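Local coordinates for Aureochrome1 (Vaucheria frigida, PDB 3UE6), which probably senses blue light through a PAS/LOV domain that binds flavin mononucleotide (FMN) and acts as a signalling photoreceptor, at residues A[73-76]-A[77-81]; A[97-100]-A[101-105]. All coordinates share one frame; numbering follows the deposited sequence.

Contact 1: residues A[73-76]-A[77-81]; sequences YSLD and QILGR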
loop_
_atom_site.group_PDB
_atom_site.type_symbol
_atom_site.label_atom_id
_atom_site.label_comp_id
_atom_site.label_asym_id
_atom_site.label_seq_id
_atom_site.Cartn_x
_atom_site.Cartn_y
_atom_site.Cartn_z
ATOM N N TYR A 73 -13.107 15.323 -2.132
ATOM C CA TYR A 73 -13.340 15.237 -0.693
ATOM C C TYR A 73 -12.090 15.593 0.091
ATOM O O TYR A 73 -10.977 15.444 -0.408
ATOM C CB TYR A 73 -13.759 13.820 -0.305
ATOM C CG TYR A 73 -15.125 13.423 -0.800
ATOM C CD1 TYR A 73 -16.260 13.734 -0.071
ATOM C CD2 TYR A 73 -15.280 12.739 -1.995
ATOM C CE1 TYR A 73 -17.517 13.379 -0.515
ATOM C CE2 TYR A 73 -16.533 12.374 -2.454
ATOM C CZ TYR A 73 -17.649 12.697 -1.709
ATOM O OH TYR A 73 -18.897 12.341 -2.156
ATOM N N SER A 74 -12.269 16.053 1.322
ATOM C CA SER A 74 -11.122 16.260 2.190
ATOM C C SER A 74 -10.874 14.982 2.973
ATOM O O SER A 74 -11.779 14.167 3.151
ATOM C CB SER A 74 -11.344 17.442 3.135
ATOM O OG SER A 74 -11.893 17.015 4.372
ATOM N N LEU A 75 -9.649 14.807 3.456
ATOM C CA LEU A 75 -9.232 13.547 4.072
ATOM C C LEU A 75 -10.007 13.113 5.319
ATOM O O LEU A 75 -10.318 11.928 5.475
ATOM C CB LEU A 75 -7.733 13.586 4.388
ATOM C CG LEU A 75 -7.233 12.582 5.428
ATOM C CD1 LEU A 75 -7.131 11.189 4.826
ATOM C CD2 LEU A 75 -5.895 13.023 6.001
ATOM N N ASP A 76 -10.323 14.052 6.203
ATOM C CA ASP A 76 -11.017 13.694 7.435
ATOM C C ASP A 76 -12.386 13.086 7.144
ATOM O O ASP A 76 -12.764 12.074 7.737
ATOM C CB ASP A 76 -11.167 14.918 8.340
ATOM C CG ASP A 76 -9.833 15.496 8.765
ATOM O OD1 ASP A 76 -8.839 14.739 8.801
ATOM O OD2 ASP A 76 -9.775 16.708 9.063
ATOM N N GLN A 77 -13.110 13.683 6.203
ATOM C CA GLN A 77 -14.429 13.187 5.832
ATOM C C GLN A 77 -14.304 11.783 5.258
ATOM O O GLN A 77 -15.124 10.908 5.532
ATOM C CB GLN A 77 -15.087 14.118 4.813
ATOM C CG GLN A 77 -14.190 15.250 4.338
ATOM C CD GLN A 77 -14.927 16.252 3.472
ATOM O OE1 GLN A 77 -15.276 15.964 2.327
ATOM N NE2 GLN A 77 -15.169 17.439 4.016
ATOM N N ILE A 78 -13.262 11.583 4.460
ATOM C CA ILE A 78 -12.993 10.295 3.837
ATOM C C ILE A 78 -12.706 9.205 4.867
ATOM O O ILE A 78 -13.128 8.061 4.701
ATOM C CB ILE A 78 -11.809 10.381 2.856
ATOM C CG1 ILE A 78 -12.273 10.931 1.506
ATOM C CG2 ILE A 78 -11.159 9.015 2.684
ATOM C CD1 ILE A 78 -11.202 10.911 0.437
ATOM N N LEU A 79 -11.978 9.559 5.922
ATOM C CA LEU A 79 -11.577 8.575 6.926
ATOM C C LEU A 79 -12.746 7.932 7.677
ATOM O O LEU A 79 -13.718 8.600 8.029
ATOM C CB LEU A 79 -10.599 9.203 7.924
ATOM C CG LEU A 79 -9.195 9.507 7.399
ATOM C CD1 LEU A 79 -8.466 10.459 8.335
ATOM C CD2 LEU A 79 -8.403 8.223 7.210
ATOM N N GLY A 80 -12.629 6.628 7.921
ATOM C CA GLY A 80 -13.621 5.876 8.668
ATOM C C GLY A 80 -14.891 5.584 7.888
ATOM O O GLY A 80 -15.874 5.106 8.454
ATOM N N ARG A 81 -14.873 5.870 6.589
ATOM C CA ARG A 81 -16.024 5.615 5.728
ATOM C C ARG A 81 -15.728 4.551 4.666
ATOM O O ARG A 81 -14.610 4.463 4.157
ATOM C CB ARG A 81 -16.487 6.908 5.045
ATOM C CG ARG A 81 -16.983 8.000 5.986
ATOM C CD ARG A 81 -17.431 9.235 5.207
ATOM N NE ARG A 81 -18.610 8.971 4.382
ATOM C CZ ARG A 81 -19.088 9.806 3.462
ATOM N NH1 ARG A 81 -18.484 10.964 3.234
ATOM N NH2 ARG A 81 -20.169 9.481 2.762
#
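Q77 folds back over the start of the short helix 75-78 and touches both Y73 and S74. The bond is polar: S74 N donates to Q77 OE1 at 3.2 Å with an N-H...O angle of 160°. The donor sits above the amide plane, not on a lone pair. S74 is the N-cap residue, and Q77, three residues on, takes its N-H through the side chain, the reciprocal bond of a capping box. The S74 side chain makes no capping bond, so the box is incomplete. Q77 OE1 also lies at the edge of the Y73 ring, in its plane, 3.4 Å from CD1.

Main-chain bonds close the single helical turn. L79 N gives a bond to L75 O at 2.9 Å and a weak one to D76 O. I78 N reaches S74 O, whose place in the model is less sure. A type II beta turn from I78 to R81 follows, with G80 at positive phi.

The apolar contacts lie on two sides. Y73 CB meets I78 CG1 at 3.7 Å. The I78 side chain, which is buried, also packs on F67 and L68 of helix 65-71 and on I60. L75 CD1 rests on L79 CG at 3.7 Å; L75 has CG anti to its N (chi1 160°), which carries CD1 forward to L79. An alanine in place of L79 is likely to take away the packing of L75 CD1 at the end of the helix.

Y73 packs edge-to-face on F85. This single turn, with the Q77 amide bonded to the N-cap N-H and a beta turn after it, is one of the short helices that flank the sheet in the PAS/LOV fold.

Contact 2: residues A[97-100]-A[101-105]; sequences DKIR and NAITK. With FMN (flavin mononucleotide), chain G.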
loop_
_atom_site.group_PDB
_atom_site.type_symbol
_atom_site.label_atom_id
_atom_site.label_comp_id
_atom_site.label_asym_id
_atom_site.label_seq_id
_atom_site.Cartn_x
_atom_site.Cartn_y
_atom_site.Cartn_z
ATOM N N ASP A 97 -22.145 -5.057 -8.010
ATOM C CA ASP A 97 -22.263 -6.477 -7.698
ATOM C C ASP A 97 -20.922 -7.181 -7.888
ATOM O O ASP A 97 -20.487 -7.944 -7.024
ATOM C CB ASP A 97 -23.318 -7.158 -8.583
ATOM C CG ASP A 97 -24.726 -6.652 -8.326
ATOM O OD1 ASP A 97 -25.019 -6.232 -7.192
ATOM O OD2 ASP A 97 -25.544 -6.678 -9.269
ATOM N N LYS A 98 -20.270 -6.926 -9.019
ATOM C CA LYS A 98 -19.005 -7.589 -9.317
ATOM C C LYS A 98 -17.961 -7.269 -8.251
ATOM O O LYS A 98 -17.222 -8.148 -7.817
ATOM C CB LYS A 98 -18.485 -7.216 -10.710
ATOM C CG LYS A 98 -17.196 -7.938 -11.105
ATOM C CD LYS A 98 -16.503 -7.245 -12.273
ATOM C CE LYS A 98 -15.208 -7.946 -12.674
ATOM N NZ LYS A 98 -15.459 -9.302 -13.228
ATOM N N ILE A 99 -17.911 -6.012 -7.824
ATOM C CA ILE A 99 -16.967 -5.602 -6.788
ATOM C C ILE A 99 -17.260 -6.221 -5.422
ATOM O O ILE A 99 -16.352 -6.703 -4.748
ATOM C CB ILE A 99 -16.899 -4.071 -6.640
ATOM C CG1 ILE A 99 -16.426 -3.433 -7.950
ATOM C CG2 ILE A 99 -15.966 -3.701 -5.495
ATOM C CD1 ILE A 99 -16.508 -1.916 -7.968
ATOM N N ARG A 100 -18.518 -6.192 -5.002
ATOM C CA ARG A 100 -18.895 -6.823 -3.743
ATOM C C ARG A 100 -18.487 -8.292 -3.770
ATOM O O ARG A 100 -17.800 -8.773 -2.875
ATOM C CB ARG A 100 -20.401 -6.693 -3.507
ATOM C CG ARG A 100 -20.885 -7.232 -2.177
ATOM C CD ARG A 100 -22.289 -6.738 -1.859
ATOM N NE ARG A 100 -23.234 -7.040 -2.933
ATOM C CZ ARG A 100 -23.737 -6.147 -3.782
ATOM N NH1 ARG A 100 -23.406 -4.868 -3.692
ATOM N NH2 ARG A 100 -24.585 -6.539 -4.721
ATOM N N ASN A 101 -18.901 -8.989 -4.821
ATOM C CA ASN A 101 -18.638 -10.413 -4.956
ATOM C C ASN A 101 -17.144 -10.757 -4.937
ATOM O O ASN A 101 -16.718 -11.692 -4.252
ATOM C CB ASN A 101 -19.315 -10.951 -6.215
ATOM C CG ASN A 101 -18.633 -12.182 -6.758
ATOM O OD1 ASN A 101 -18.912 -13.301 -6.331
ATOM N ND2 ASN A 101 -17.731 -11.983 -7.714
ATOM N N ALA A 102 -16.355 -9.997 -5.689
ATOM C CA ALA A 102 -14.907 -10.172 -5.716
ATOM C C ALA A 102 -14.319 -10.046 -4.319
ATOM O O ALA A 102 -13.445 -10.821 -3.924
ATOM C CB ALA A 102 -14.274 -9.137 -6.640
ATOM N N ILE A 103 -14.806 -9.058 -3.577
ATOM C CA ILE A 103 -14.328 -8.815 -2.223
ATOM C C ILE A 103 -14.667 -9.963 -1.268
ATOM O O ILE A 103 -13.813 -10.403 -0.499
ATOM C CB ILE A 103 -14.861 -7.483 -1.676
ATOM C CG1 ILE A 103 -14.096 -6.318 -2.311
ATOM C CG2 ILE A 103 -14.751 -7.434 -0.167
ATOM C CD1 ILE A 103 -14.550 -4.953 -1.846
ATOM N N THR A 104 -15.902 -10.454 -1.320
ATOM C CA THR A 104 -16.302 -11.533 -0.421
ATOM C C THR A 104 -15.480 -12.795 -0.681
ATOM O O THR A 104 -15.183 -13.548 0.245
ATOM C CB THR A 104 -17.812 -11.875 -0.507
ATOM O OG1 THR A 104 -17.990 -13.136 -1.165
ATOM C CG2 THR A 104 -18.574 -10.806 -1.253
ATOM N N LYS A 105 -15.108 -13.013 -1.941
ATOM C CA LYS A 105 -14.396 -14.228 -2.337
ATOM C C LYS A 105 -12.874 -14.103 -2.251
ATOM O O LYS A 105 -12.156 -15.085 -2.434
ATOM C CB LYS A 105 -14.806 -14.669 -3.747
ATOM C CG LYS A 105 -16.212 -15.250 -3.851
ATOM C CD LYS A 105 -16.427 -15.908 -5.209
ATOM C CE LYS A 105 -17.899 -15.973 -5.599
ATOM N NZ LYS A 105 -18.723 -16.780 -4.660
HETATM N N1 FMN G . -16.417 1.399 -5.041
HETATM C C2 FMN G . -16.567 2.427 -5.948
HETATM O O2 FMN G . -17.656 2.610 -6.498
HETATM N N3 FMN G . -15.498 3.247 -6.239
HETATM C C4 FMN G . -14.281 3.049 -5.628
HETATM O O4 FMN G . -13.331 3.780 -5.885
HETATM C C4A FMN G . -14.128 2.016 -4.712
HETATM N N5 FMN G . -12.913 1.799 -4.085
HETATM C C5A FMN G . -12.772 0.768 -3.180
HETATM C C6 FMN G . -11.549 0.560 -2.558
HETATM C C7 FMN G . -11.391 -0.476 -1.645
HETATM C C7M FMN G . -10.062 -0.695 -0.975
HETATM C C8 FMN G . -12.468 -1.305 -1.353
HETATM C C8M FMN G . -12.294 -2.420 -0.367
HETATM C C9 FMN G . -13.694 -1.096 -1.977
HETATM C C9A FMN G . -13.850 -0.058 -2.893
HETATM N N10 FMN G . -15.069 0.172 -3.513
HETATM C C10 FMN G . -15.205 1.191 -4.424
HETATM C "C1'" FMN G . -16.258 -0.704 -3.257
HETATM C "C2'" FMN G . -17.112 -0.288 -2.071
HETATM O "O2'" FMN G . -16.292 0.077 -0.988
HETATM C "C3'" FMN G . -18.008 -1.461 -1.688
HETATM O "O3'" FMN G . -17.231 -2.583 -1.329
HETATM C "C4'" FMN G . -18.920 -1.814 -2.857
HETATM O "O4'" FMN G . -19.758 -0.715 -3.127
HETATM C "C5'" FMN G . -19.791 -3.039 -2.592
HETATM O "O5'" FMN G . -20.237 -3.038 -1.253
HETATM P P FMN G . -21.742 -2.621 -0.858
HETATM O O1P FMN G . -21.929 -1.167 -1.226
HETATM O O2P FMN G . -21.951 -2.786 0.625
HETATM O O3P FMN G . -22.752 -3.464 -1.597
#
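N101, A102 and I103 bond back by one helical turn to D97, K98 and I99. The two segments are continuous within helix 93-105. N101 N to D97 O is 2.9 Å, and A102 N to K98 O is also 2.9 Å. I103 N to I99 O follows at 3.1 Å. T104 N continues the series to R100 O, although that oxygen is less surely placed. These regular i to i+4 bonds put I99, R100 and I103 on the flavin side of the helix.

I99 and I103 lie side by side and point the same way, with I99 CG2 and I103 CD1 4.1 Å apart. I99 CG2 touches FMN C1', where the ribityl chain starts. I103 CD1 reaches further, to FMN O3' at 3.6 Å and to the ring methyl C8M. In this LOV domain the helix thus forms an apolar wall along the ribityl chain, as one part of the FMN pocket of the PAS fold. On another side it packs against strand 109-116, with I99 on V111 and L113 and A102 on T109.

R100 brings the charge. Its chain leaves with CG anti to N (chi1 -176°) and bends at chi3 (55°), which carries the guanidinium to the phosphate. R100 NH1 donates to FMN O3P at 2.6 Å, and that oxygen lies at the guanidinium edge, near its plane. R100 NH2 forms a salt bridge with D97 OD1 at 2.5 Å, though the hydrogen bond within it is weak. D97 thus probably helps fix how the guanidinium is turned. K98 extends away from the flavin, and its NZ pairs with E164.

How the contacts relate
Contact 1 is mainly a surface contact, with I78 its one buried residue. Contact 2 is partly buried and faces the flavin. Contact 2 lies along one helix, 93-105; contact 1 takes in helix 75-78 and the loop and turn at its two ends. These two helices follow one another in the chain. The contacts have centres 23 Å apart and nearest atoms about 11 Å apart, so they do not touch. Contact 1 is built from a side-chain bond to the N-cap N-H, a turn and apolar packing, and the side chain of I78 stays about 10 Å from FMN. Contact 2 has regular helical bonding and adds charge at the phosphate. Only contact 2 holds residues of the FMN pocket.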